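Local coordinates for glycoside hydrolase family 61 protein (Myceliophthora thermophila, PDB 5UFV) that oxidatively cleaves beta-1,4-glucan chains of cellulose at a single active-site copper, giving C1-oxidised products with a reductant and O2 or H2O2, at residues 26-31 against 51-57; 9-14 against 57-61; 81-87 against 150-156. All blocks are in the same frame, centred on the assembly; numbering follows the deposited sequence.

Contact 1. Residues 26-31 against 51-57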
loop_
_atom_site.group_PDB
_atom_site.type_symbol
_atom_site.label_atom_id
_atom_site.label_comp_id
_atom_site.label_asym_id
_atom_site.label_seq_id
_atom_site.Cartn_x
_atom_site.Cartn_y
_atom_site.Cartn_z
ATOM N N ASP A 26 21.565 -6.091 -4.246
ATOM C CA ASP A 26 20.321 -6.724 -4.698
ATOM C C ASP A 26 19.233 -6.730 -3.612
ATOM O O ASP A 26 19.492 -7.142 -2.485
ATOM C CB ASP A 26 20.591 -8.162 -5.142
ATOM C CG ASP A 26 21.379 -8.255 -6.466
ATOM O OD1 ASP A 26 21.428 -7.270 -7.227
ATOM O OD2 ASP A 26 21.962 -9.345 -6.744
ATOM N N VAL A 27 18.027 -6.278 -3.956
ATOM C CA VAL A 27 16.882 -6.325 -3.031
ATOM C C VAL A 27 15.579 -6.775 -3.709
ATOM O O VAL A 27 15.542 -6.997 -4.905
ATOM C CB VAL A 27 16.687 -4.967 -2.293
ATOM C CG1 VAL A 27 17.876 -4.651 -1.357
ATOM C CG2 VAL A 27 16.469 -3.821 -3.284
ATOM N N ILE A 28 14.512 -6.964 -2.937
ATOM C CA ILE A 28 13.202 -7.353 -3.509
ATOM C C ILE A 28 12.336 -6.125 -3.868
ATOM O O ILE A 28 11.376 -6.222 -4.635
ATOM C CB ILE A 28 12.420 -8.296 -2.574
ATOM C CG1 ILE A 28 12.039 -7.592 -1.266
ATOM C CG2 ILE A 28 13.221 -9.556 -2.248
ATOM C CD1 ILE A 28 10.913 -8.280 -0.515
ATOM N N GLN A 29 12.723 -4.972 -3.322
ATOM C CA GLN A 29 11.961 -3.732 -3.415
ATOM C C GLN A 29 12.366 -2.867 -4.624
ATOM O O GLN A 29 13.559 -2.699 -4.911
ATOM C CB GLN A 29 12.159 -2.915 -2.123
ATOM C CG GLN A 29 11.103 -1.848 -1.890
ATOM C CD GLN A 29 11.359 -1.017 -0.637
ATOM O OE1 GLN A 29 12.485 -0.576 -0.393
ATOM N NE2 GLN A 29 10.330 -0.802 0.159
ATOM N N TRP A 30 11.362 -2.303 -5.293
ATOM C CA TRP A 30 11.557 -1.358 -6.383
ATOM C C TRP A 30 12.052 -0.046 -5.808
ATOM O O TRP A 30 11.795 0.264 -4.665
ATOM C CB TRP A 30 10.244 -1.149 -7.138
ATOM C CG TRP A 30 9.881 -2.277 -8.038
ATOM C CD1 TRP A 30 10.192 -3.594 -7.878
ATOM C CD2 TRP A 30 9.110 -2.198 -9.224
ATOM N NE1 TRP A 30 9.678 -4.349 -8.923
ATOM C CE2 TRP A 30 9.003 -3.504 -9.756
ATOM C CE3 TRP A 30 8.499 -1.147 -9.906
ATOM C CZ2 TRP A 30 8.335 -3.771 -10.917
ATOM C CZ3 TRP A 30 7.827 -1.425 -11.062
ATOM C CH2 TRP A 30 7.758 -2.716 -11.560
ATOM N N GLN A 31 12.775 0.719 -6.606
ATOM C CA GLN A 31 13.483 1.885 -6.102
ATOM C C GLN A 31 12.471 2.924 -5.678
ATOM O O GLN A 31 11.366 2.978 -6.178
ATOM C CB GLN A 31 14.408 2.502 -7.166
ATOM C CG GLN A 31 15.404 1.560 -7.838
ATOM C CD GLN A 31 14.810 0.808 -9.028
ATOM O OE1 GLN A 31 13.580 0.652 -9.141
ATOM N NE2 GLN A 31 15.669 0.335 -9.918
ATOM N N GLY A 51 9.981 3.690 -9.138
ATOM C CA GLY A 51 10.844 2.505 -9.314
ATOM C C GLY A 51 10.552 1.795 -10.634
ATOM O O GLY A 51 9.513 2.012 -11.275
ATOM N N THR A 52 11.488 0.965 -11.052
ATOM C CA THR A 52 11.380 0.253 -12.324
ATOM C C THR A 52 11.518 -1.227 -12.169
ATOM O O THR A 52 11.137 -1.961 -13.075
ATOM C CB THR A 52 12.493 0.662 -13.289
ATOM O OG1 THR A 52 13.747 0.633 -12.597
ATOM C CG2 THR A 52 12.235 2.070 -13.855
ATOM N N GLY A 53 12.076 -1.677 -11.042
ATOM C CA GLY A 53 12.278 -3.093 -10.828
ATOM C C GLY A 53 13.239 -3.417 -9.727
ATOM O O GLY A 53 13.695 -2.549 -9.003
ATOM N N ALA A 54 13.545 -4.699 -9.632
ATOM C CA ALA A 54 14.396 -5.223 -8.588
ATOM C C ALA A 54 14.941 -6.600 -8.970
ATOM O O ALA A 54 14.318 -7.303 -9.745
ATOM C CB ALA A 54 13.615 -5.306 -7.293
ATOM N N ALA A 55 16.072 -6.990 -8.381
ATOM C CA ALA A 55 16.803 -8.202 -8.788
ATOM C C ALA A 55 16.282 -9.471 -8.120
ATOM O O ALA A 55 16.360 -10.576 -8.703
ATOM C CB ALA A 55 18.288 -8.036 -8.490
ATOM N N LEU A 56 15.780 -9.317 -6.901
ATOM C CA LEU A 56 15.352 -10.455 -6.102
ATOM C C LEU A 56 13.844 -10.503 -5.874
ATOM O O LEU A 56 13.147 -9.534 -6.115
ATOM C CB LEU A 56 16.033 -10.404 -4.736
ATOM C CG LEU A 56 17.549 -10.308 -4.767
ATOM C CD1 LEU A 56 18.109 -10.313 -3.343
ATOM C CD2 LEU A 56 18.167 -11.419 -5.621
ATOM N N TYR A 57 13.393 -11.643 -5.361
ATOM C CA TYR A 57 12.008 -11.892 -4.962
ATOM C C TYR A 57 12.006 -12.640 -3.619
ATOM O O TYR A 57 12.970 -13.313 -3.276
ATOM C CB TYR A 57 11.288 -12.751 -5.995
ATOM C CG TYR A 57 12.044 -14.018 -6.310
ATOM C CD1 TYR A 57 11.923 -15.133 -5.496
ATOM C CD2 TYR A 57 12.935 -14.081 -7.403
ATOM C CE1 TYR A 57 12.638 -16.294 -5.763
ATOM C CE2 TYR A 57 13.648 -15.227 -7.674
ATOM C CZ TYR A 57 13.494 -16.330 -6.849
ATOM O OH TYR A 57 14.198 -17.485 -7.086
HETATM O O HOH W 1 17.835 -5.175 -6.806
HETATM O O HOH W 2 15.306 -2.120 -6.686
#
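Trp30 lays its indole against the backbone of Gly51 to Gly53. CB comes no nearer than 4.2 Å to Gly53 O. With CG anti to the carbonyl carbon (chi1 -76°), the rings swing against loop 51-57, where Gly53 CA sits 3.4 Å from the centroid of the five-membered ring and 8° off its normal, a CH-pi contact over the face. CG, CD1, NE1 and CE2 all lie close to this carbon. Farther out, CE3 is met obliquely by Gly51 O at 3.6 Å, and CH2 at the far rim meets Thr52 O. NE1 is hydrogen-bonded to Gln174 OE1 on strand 167-177, and NE2 of the same amide bonds to Leu56 O, so that Gln174 bridges the indole and loop 51-57.

Gln31 bends at chi2 and turns its amide back to the loop. Its OE1 accepts a nearly straight bond from Thr52 N (2.9 Å, 169° at the hydrogen) and a weak one from Gly53 N, while NE2 gives a weak bond to Thr52 OG1. Gly51 CA passes 3.2 Å from Gln31 O, and a beta carbon there would clash with that oxygen.

At the other end one backbone hydrogen bond and two waters join the loops. Leu56 N hydrogen-bonds to Val27 O at 3.1 Å, and Ile28 CG2 packs on Leu56 CB at 3.8 Å. One water accepts from Val27 N and Ala55 N; another donates to Gln29 O and Gly53 O. The two loops flank helix 45-48 in the sequence, and Trp30 also bonds through its backbone to Cys172, the disulfide partner of Cys48. The loops are thus held by an indole on glycine backbone, the amide of a side chain bent at chi2, a single direct backbone hydrogen bond and bridging waters, not by continuous strand pairing.

Contact 2. Residues 9-14 against 57-61; sequences IAGKDY and YAEAA
Ala58 CB lies over one face of the Tyr14 ring, 3.6 Å from the centroid and 26° off the normal, a CH-pi contact displaced toward the phenol end, where CZ is 3.3 Å away. The same methyl is touched by Ile9 CD1 at 3.8 Å. Ile9 CG2, anti to the backbone N, lies between Ala58 CB and Ala60 CB, 3.9 Å from the latter, which is two residues further along the strand and on the same side.

No direct hydrogen bond crosses the contact; one water does the polar work. It accepts from Tyr14 OH (2.5 Å), in the plane of the ring, and donates to Ile9 O (2.7 Å) and Glu59 O (2.6 Å), which ties the phenol and both backbones together.

Ile9 and Tyr14 are brought to the same side by a tight beta hairpin. A type I' turn from Ile9 to Lys12, with Ala10 and Gly11 both at positive phi, joins strands 4-9 and 12-15, and Ile9 and Lys12 exchange backbone bonds in both directions. Strand 12-15 borders one sheet and strand 58-60 the other, so the contact joins edges of the two sheets of the beta sandwich characteristic of AA9 enzymes. Beyond this shell, Ala58 and Ala60 are held by backbone bonds to strand 167-177, through Gln174 and Lys176. From that strand Ile175 packs against both Ile9 and Ala60, while Ala10 bonds through its backbone to Thr65.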
loop_
_atom_site.group_PDB
_atom_site.type_symbol
_atom_site.label_atom_id
_atom_site.label_comp_id
_atom_site.label_asym_id
_atom_site.label_seq_id
_atom_site.Cartn_x
_atom_site.Cartn_y
_atom_site.Cartn_z
ATOM N N ILE A 9 8.715 -11.618 5.198
ATOM C CA ILE A 9 7.824 -12.391 4.358
ATOM C C ILE A 9 8.044 -13.872 4.579
ATOM O O ILE A 9 9.119 -14.417 4.304
ATOM C CB ILE A 9 8.026 -12.047 2.878
ATOM C CG1 ILE A 9 7.574 -10.599 2.636
ATOM C CG2 ILE A 9 7.231 -13.002 1.996
ATOM C CD1 ILE A 9 8.185 -9.944 1.440
ATOM N N ALA A 10 6.982 -14.511 5.064
ATOM C CA ALA A 10 6.962 -15.937 5.385
ATOM C C ALA A 10 8.037 -16.212 6.391
ATOM O O ALA A 10 8.781 -17.170 6.242
ATOM C CB ALA A 10 7.153 -16.775 4.137
ATOM N N GLY A 11 8.144 -15.331 7.390
ATOM C CA GLY A 11 9.173 -15.452 8.424
ATOM C C GLY A 11 10.622 -15.068 8.079
ATOM O O GLY A 11 11.483 -15.215 8.927
ATOM N N LYS A 12 10.919 -14.583 6.870
ATOM C CA LYS A 12 12.293 -14.185 6.518
ATOM C C LYS A 12 12.407 -12.684 6.323
ATOM O O LYS A 12 11.451 -12.005 5.936
ATOM C CB LYS A 12 12.780 -14.875 5.243
ATOM C CG LYS A 12 12.225 -16.279 5.089
ATOM C CD LYS A 12 12.976 -17.158 4.090
ATOM C CE LYS A 12 12.509 -18.603 4.243
ATOM N NZ LYS A 12 13.562 -19.573 3.832
ATOM N N ASP A 13 13.614 -12.187 6.568
ATOM C CA ASP A 13 13.887 -10.765 6.578
ATOM C C ASP A 13 14.428 -10.342 5.232
ATOM O O ASP A 13 15.318 -10.998 4.682
ATOM C CB ASP A 13 14.883 -10.417 7.690
ATOM C CG ASP A 13 14.222 -10.329 9.067
ATOM O OD1 ASP A 13 12.980 -10.208 9.152
ATOM O OD2 ASP A 13 14.939 -10.376 10.083
ATOM N N TYR A 14 13.866 -9.259 4.691
ATOM C CA TYR A 14 14.304 -8.753 3.412
ATOM C C TYR A 14 14.535 -7.257 3.539
ATOM O O TYR A 14 13.594 -6.514 3.753
ATOM C CB TYR A 14 13.284 -9.042 2.306
ATOM C CG TYR A 14 13.075 -10.522 2.002
ATOM C CD1 TYR A 14 13.882 -11.200 1.096
ATOM C CD2 TYR A 14 12.054 -11.238 2.615
ATOM C CE1 TYR A 14 13.675 -12.550 0.811
ATOM C CE2 TYR A 14 11.851 -12.576 2.347
ATOM C CZ TYR A 14 12.657 -13.224 1.440
ATOM O OH TYR A 14 12.435 -14.544 1.197
ATOM N N TYR A 57 13.393 -11.643 -5.361
ATOM C CA TYR A 57 12.008 -11.892 -4.962
ATOM C C TYR A 57 12.006 -12.640 -3.619
ATOM O O TYR A 57 12.970 -13.313 -3.276
ATOM C CB TYR A 57 11.288 -12.751 -5.995
ATOM C CG TYR A 57 12.044 -14.018 -6.310
ATOM C CD1 TYR A 57 11.923 -15.133 -5.496
ATOM C CD2 TYR A 57 12.935 -14.081 -7.403
ATOM C CE1 TYR A 57 12.638 -16.294 -5.763
ATOM C CE2 TYR A 57 13.648 -15.227 -7.674
ATOM C CZ TYR A 57 13.494 -16.330 -6.849
ATOM O OH TYR A 57 14.198 -17.485 -7.086
ATOM N N ALA A 58 10.930 -12.491 -2.854
ATOM C CA ALA A 58 10.713 -13.317 -1.681
ATOM C C ALA A 58 9.770 -14.471 -2.061
ATOM O O ALA A 58 8.826 -14.273 -2.821
ATOM C CB ALA A 58 10.107 -12.476 -0.575
ATOM N N GLU A 59 10.029 -15.667 -1.544
ATOM C CA GLU A 59 9.100 -16.795 -1.698
ATOM C C GLU A 59 8.018 -16.720 -0.662
ATOM O O GLU A 59 8.250 -16.294 0.472
ATOM C CB GLU A 59 9.815 -18.147 -1.595
ATOM C CG GLU A 59 10.937 -18.301 -2.627
ATOM C CD GLU A 59 10.973 -19.641 -3.348
ATOM O OE1 GLU A 59 10.475 -20.666 -2.808
ATOM O OE2 GLU A 59 11.521 -19.656 -4.474
ATOM N N ALA A 60 6.821 -17.116 -1.060
ATOM C CA ALA A 60 5.693 -17.173 -0.146
ATOM C C ALA A 60 4.580 -18.004 -0.735
ATOM O O ALA A 60 4.372 -18.038 -1.941
ATOM C CB ALA A 60 5.166 -15.785 0.168
ATOM N N ALA A 61 3.871 -18.683 0.140
ATOM C CA ALA A 61 2.704 -19.426 -0.249
ATOM C C ALA A 61 1.475 -18.644 0.199
ATOM O O ALA A 61 1.553 -17.769 1.069
ATOM C CB ALA A 61 2.727 -20.810 0.396
HETATM O O HOH W 3 10.140 -15.344 1.935
#

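Contact 3. Residues 81-87 against 150-156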
loop_
_atom_site.group_PDB
_atom_site.type_symbol
_atom_site.label_atom_id
_atom_site.label_comp_id
_atom_site.label_asym_id
_atom_site.label_seq_id
_atom_site.Cartn_x
_atom_site.Cartn_y
_atom_site.Cartn_z
ATOM N N LEU A 81 -3.371 1.034 2.501
ATOM C CA LEU A 81 -3.760 0.079 1.489
ATOM C C LEU A 81 -2.600 -0.838 1.108
ATOM O O LEU A 81 -1.465 -0.378 0.961
ATOM C CB LEU A 81 -4.237 0.804 0.250
ATOM C CG LEU A 81 -5.587 1.523 0.392
ATOM C CD1 LEU A 81 -5.436 2.883 1.045
ATOM C CD2 LEU A 81 -6.243 1.677 -0.977
ATOM N N VAL A 82 -2.896 -2.127 0.936
ATOM C CA VAL A 82 -1.921 -3.065 0.467
ATOM C C VAL A 82 -2.497 -3.797 -0.704
ATOM O O VAL A 82 -3.570 -4.364 -0.600
ATOM C CB VAL A 82 -1.583 -4.094 1.533
ATOM C CG1 VAL A 82 -0.426 -4.960 1.050
ATOM C CG2 VAL A 82 -1.280 -3.409 2.869
ATOM N N TRP A 83 -1.775 -3.796 -1.816
ATOM C CA TRP A 83 -2.256 -4.343 -3.054
ATOM C C TRP A 83 -1.285 -5.340 -3.598
ATOM O O TRP A 83 -0.130 -5.356 -3.243
ATOM C CB TRP A 83 -2.328 -3.276 -4.130
ATOM C CG TRP A 83 -3.046 -1.993 -3.833
ATOM C CD1 TRP A 83 -2.657 -1.004 -2.973
ATOM C CD2 TRP A 83 -4.231 -1.514 -4.481
ATOM N NE1 TRP A 83 -3.559 0.040 -3.011
ATOM C CE2 TRP A 83 -4.526 -0.245 -3.933
ATOM C CE3 TRP A 83 -5.071 -2.037 -5.467
ATOM C CZ2 TRP A 83 -5.607 0.505 -4.344
ATOM C CZ3 TRP A 83 -6.157 -1.285 -5.873
ATOM C CH2 TRP A 83 -6.411 -0.030 -5.321
ATOM N N MET A 84 -1.760 -6.116 -4.554
ATOM C CA MET A 84 -0.951 -7.062 -5.270
ATOM C C MET A 84 -1.292 -6.997 -6.742
ATOM O O MET A 84 -2.297 -6.429 -7.138
ATOM C CB MET A 84 -1.171 -8.486 -4.733
ATOM C CG MET A 84 -0.500 -8.723 -3.405
ATOM S SD MET A 84 -0.558 -10.422 -2.767
ATOM C CE MET A 84 0.781 -11.211 -3.667
ATOM N N TYR A 85 -0.442 -7.607 -7.549
ATOM C CA TYR A 85 -0.539 -7.493 -8.985
ATOM C C TYR A 85 0.154 -8.697 -9.565
ATOM O O TYR A 85 1.321 -8.950 -9.267
ATOM C CB TYR A 85 0.137 -6.195 -9.451
ATOM C CG TYR A 85 0.164 -5.998 -10.936
ATOM C CD1 TYR A 85 1.027 -6.731 -11.747
ATOM C CD2 TYR A 85 -0.645 -5.065 -11.529
ATOM C CE1 TYR A 85 1.053 -6.560 -13.118
ATOM C CE2 TYR A 85 -0.619 -4.867 -12.895
ATOM C CZ TYR A 85 0.232 -5.621 -13.692
ATOM O OH TYR A 85 0.238 -5.404 -15.053
ATOM N N LYS A 86 -0.578 -9.421 -10.398
ATOM C CA LYS A 86 -0.072 -10.616 -11.034
ATOM C C LYS A 86 0.747 -10.280 -12.275
ATOM O O LYS A 86 0.188 -9.903 -13.298
ATOM C CB LYS A 86 -1.245 -11.514 -11.417
ATOM C CG LYS A 86 -0.857 -12.785 -12.158
ATOM C CD LYS A 86 -0.473 -13.893 -11.217
ATOM C CE LYS A 86 0.261 -15.021 -11.932
ATOM N NZ LYS A 86 -0.618 -15.740 -12.877
ATOM N N CYS A 87 2.059 -10.447 -12.193
ATOM C CA CYS A 87 2.911 -10.254 -13.350
ATOM C C CYS A 87 2.586 -11.303 -14.434
ATOM O O CYS A 87 2.522 -12.488 -14.146
ATOM C CB CYS A 87 4.409 -10.317 -12.964
ATOM S SG CYS A 87 4.997 -8.930 -11.957
ATOM N N ASN A 150 4.641 -14.859 -10.286
ATOM C CA ASN A 150 5.357 -13.671 -9.870
ATOM C C ASN A 150 4.400 -12.547 -9.615
ATOM O O ASN A 150 3.622 -12.200 -10.509
ATOM C CB ASN A 150 6.356 -13.257 -10.938
ATOM C CG ASN A 150 7.349 -14.350 -11.243
ATOM O OD1 ASN A 150 7.578 -15.260 -10.432
ATOM N ND2 ASN A 150 7.918 -14.289 -12.424
ATOM N N TYR A 151 4.458 -11.969 -8.411
ATOM C CA TYR A 151 3.576 -10.864 -8.056
ATOM C C TYR A 151 4.346 -9.687 -7.497
ATOM O O TYR A 151 5.354 -9.856 -6.824
ATOM C CB TYR A 151 2.572 -11.268 -6.977
ATOM C CG TYR A 151 1.443 -12.189 -7.371
ATOM C CD1 TYR A 151 1.617 -13.564 -7.349
ATOM C CD2 TYR A 151 0.187 -11.695 -7.662
ATOM C CE1 TYR A 151 0.584 -14.428 -7.666
ATOM C CE2 TYR A 151 -0.872 -12.550 -7.990
ATOM C CZ TYR A 151 -0.674 -13.924 -7.987
ATOM O OH TYR A 151 -1.698 -14.812 -8.307
ATOM N N LEU A 152 3.819 -8.492 -7.725
ATOM C CA LEU A 152 4.259 -7.313 -6.990
ATOM C C LEU A 152 3.307 -7.132 -5.838
ATOM O O LEU A 152 2.139 -7.491 -5.925
ATOM C CB LEU A 152 4.218 -6.071 -7.852
ATOM C CG LEU A 152 4.828 -6.183 -9.247
ATOM C CD1 LEU A 152 4.678 -4.848 -9.954
ATOM C CD2 LEU A 152 6.285 -6.588 -9.165
ATOM N N VAL A 153 3.815 -6.589 -4.747
ATOM C CA VAL A 153 2.966 -6.211 -3.637
ATOM C C VAL A 153 3.230 -4.749 -3.402
ATOM O O VAL A 153 4.369 -4.353 -3.467
ATOM C CB VAL A 153 3.300 -6.996 -2.376
ATOM C CG1 VAL A 153 4.781 -6.885 -2.034
ATOM C CG2 VAL A 153 2.439 -6.506 -1.216
ATOM N N ARG A 154 2.197 -3.948 -3.140
ATOM C CA ARG A 154 2.343 -2.481 -3.053
ATOM C C ARG A 154 1.730 -1.960 -1.762
ATOM O O ARG A 154 0.539 -2.206 -1.490
ATOM C CB ARG A 154 1.662 -1.823 -4.265
ATOM C CG ARG A 154 1.486 -0.318 -4.210
ATOM C CD ARG A 154 0.871 0.142 -5.518
ATOM N NE ARG A 154 0.676 1.584 -5.525
ATOM C CZ ARG A 154 -0.293 2.217 -4.852
ATOM N NH1 ARG A 154 -1.205 1.522 -4.140
ATOM N NH2 ARG A 154 -0.350 3.554 -4.897
ATOM N N HIS A 155 2.527 -1.246 -0.967
ATOM C CA HIS A 155 2.026 -0.647 0.263
ATOM C C HIS A 155 1.847 0.801 0.015
ATOM O O HIS A 155 2.700 1.412 -0.595
ATOM C CB HIS A 155 2.985 -0.856 1.433
ATOM C CG HIS A 155 3.053 -2.276 1.880
ATOM N ND1 HIS A 155 3.765 -3.237 1.193
ATOM C CD2 HIS A 155 2.431 -2.923 2.891
ATOM C CE1 HIS A 155 3.606 -4.407 1.783
ATOM N NE2 HIS A 155 2.799 -4.244 2.810
ATOM N N GLU A 156 0.738 1.348 0.496
ATOM C CA GLU A 156 0.393 2.710 0.227
ATOM C C GLU A 156 -0.262 3.254 1.456
ATOM O O GLU A 156 -1.216 2.654 1.982
ATOM C CB GLU A 156 -0.566 2.789 -0.963
ATOM C CG GLU A 156 -1.137 4.170 -1.287
ATOM C CD GLU A 156 -2.171 4.141 -2.436
ATOM O OE1 GLU A 156 -2.859 3.098 -2.631
ATOM O OE2 GLU A 156 -2.298 5.158 -3.176
HETATM O O HOH W 4 3.447 -14.657 -12.967
#
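Trp83 and Arg154 stand side by side on neighbouring antiparallel strands, their ring and guanidinium planes 77° apart, and both turn an N-H on Glu156. Trp83 NE1 gives OE1 a bond of 3.2 Å, met nearly along the C-O axis. Arg154 meets the carboxylate with both terminal nitrogens, one to each oxygen: NH1 to OE1 at 2.7 Å, a salt bridge, and NH2 to OE2 at 3.1 Å, both from above the carboxylate plane. Tyr196 OH also bonds to Glu156 OE2, and Arg154 NE and NH2 reach the carbonyls of Arg47 and Leu46 in helix 45-48. A leucine at Trp83 would lack the indole N-H, which would probably leave Glu156 OE1 without one of these two donors and open a gap facing Tyr196.

The strand axes run at 161°, and paired bonds such as Trp83 N to Arg154 O (2.8 Å) hold the register. On the opposite face of the sheet Val82 CG1 lies over the His155 ring, 4.0 Å from its centroid, and Met84, bent at chi3, lays CE 3.8 Å from Tyr151 CB.

Toward the other end the pairing slackens: the Tyr85 N to Leu152 O bond is weak, and Lys86 and Asn150 are partly exposed. Lys86, its chain bent at chi2 (85°), brings CD over the face of the Tyr151 ring, while NZ has a long, weak ion pair with Glu184. A water joins Cys87 O to Asn150 N, and the disulfide to Cys94 ties this end to the following loop. Buried ion pairing thus lies nearer the copper ligand Tyr169, whose side chain is about 7 Å from that of Glu156; the cationic Arg154, helped by the neutral indole N-H of Trp83, would be expected to stabilise the carboxylate as an anion.

How the contacts relate
Contact 3 is the core of the set, two inner strands of the six-stranded sheet, whereas contacts 1 and 2 lie farther from the chain's centre and are only partly buried. Strand 167-177 is common ground: it pairs with strands 149-159 and 58-60 and receives Trp30. Contacts 1 and 2 share Tyr57 and meet where Ile28 CD1 packs on Ile9 CD1 at 3.7 Å; contact 1 reaches contact 3 through Trp30 CZ2 and Leu152 CD2, 3.9 Å apart. Contacts 2 and 3 do not touch. Chemistry follows place: regular backbone pairing with a buried ion pair inside, methyl and CH-pi packing, with one water joining polar groups, between sheet edges, and mixed amide, indole and water contacts between loops.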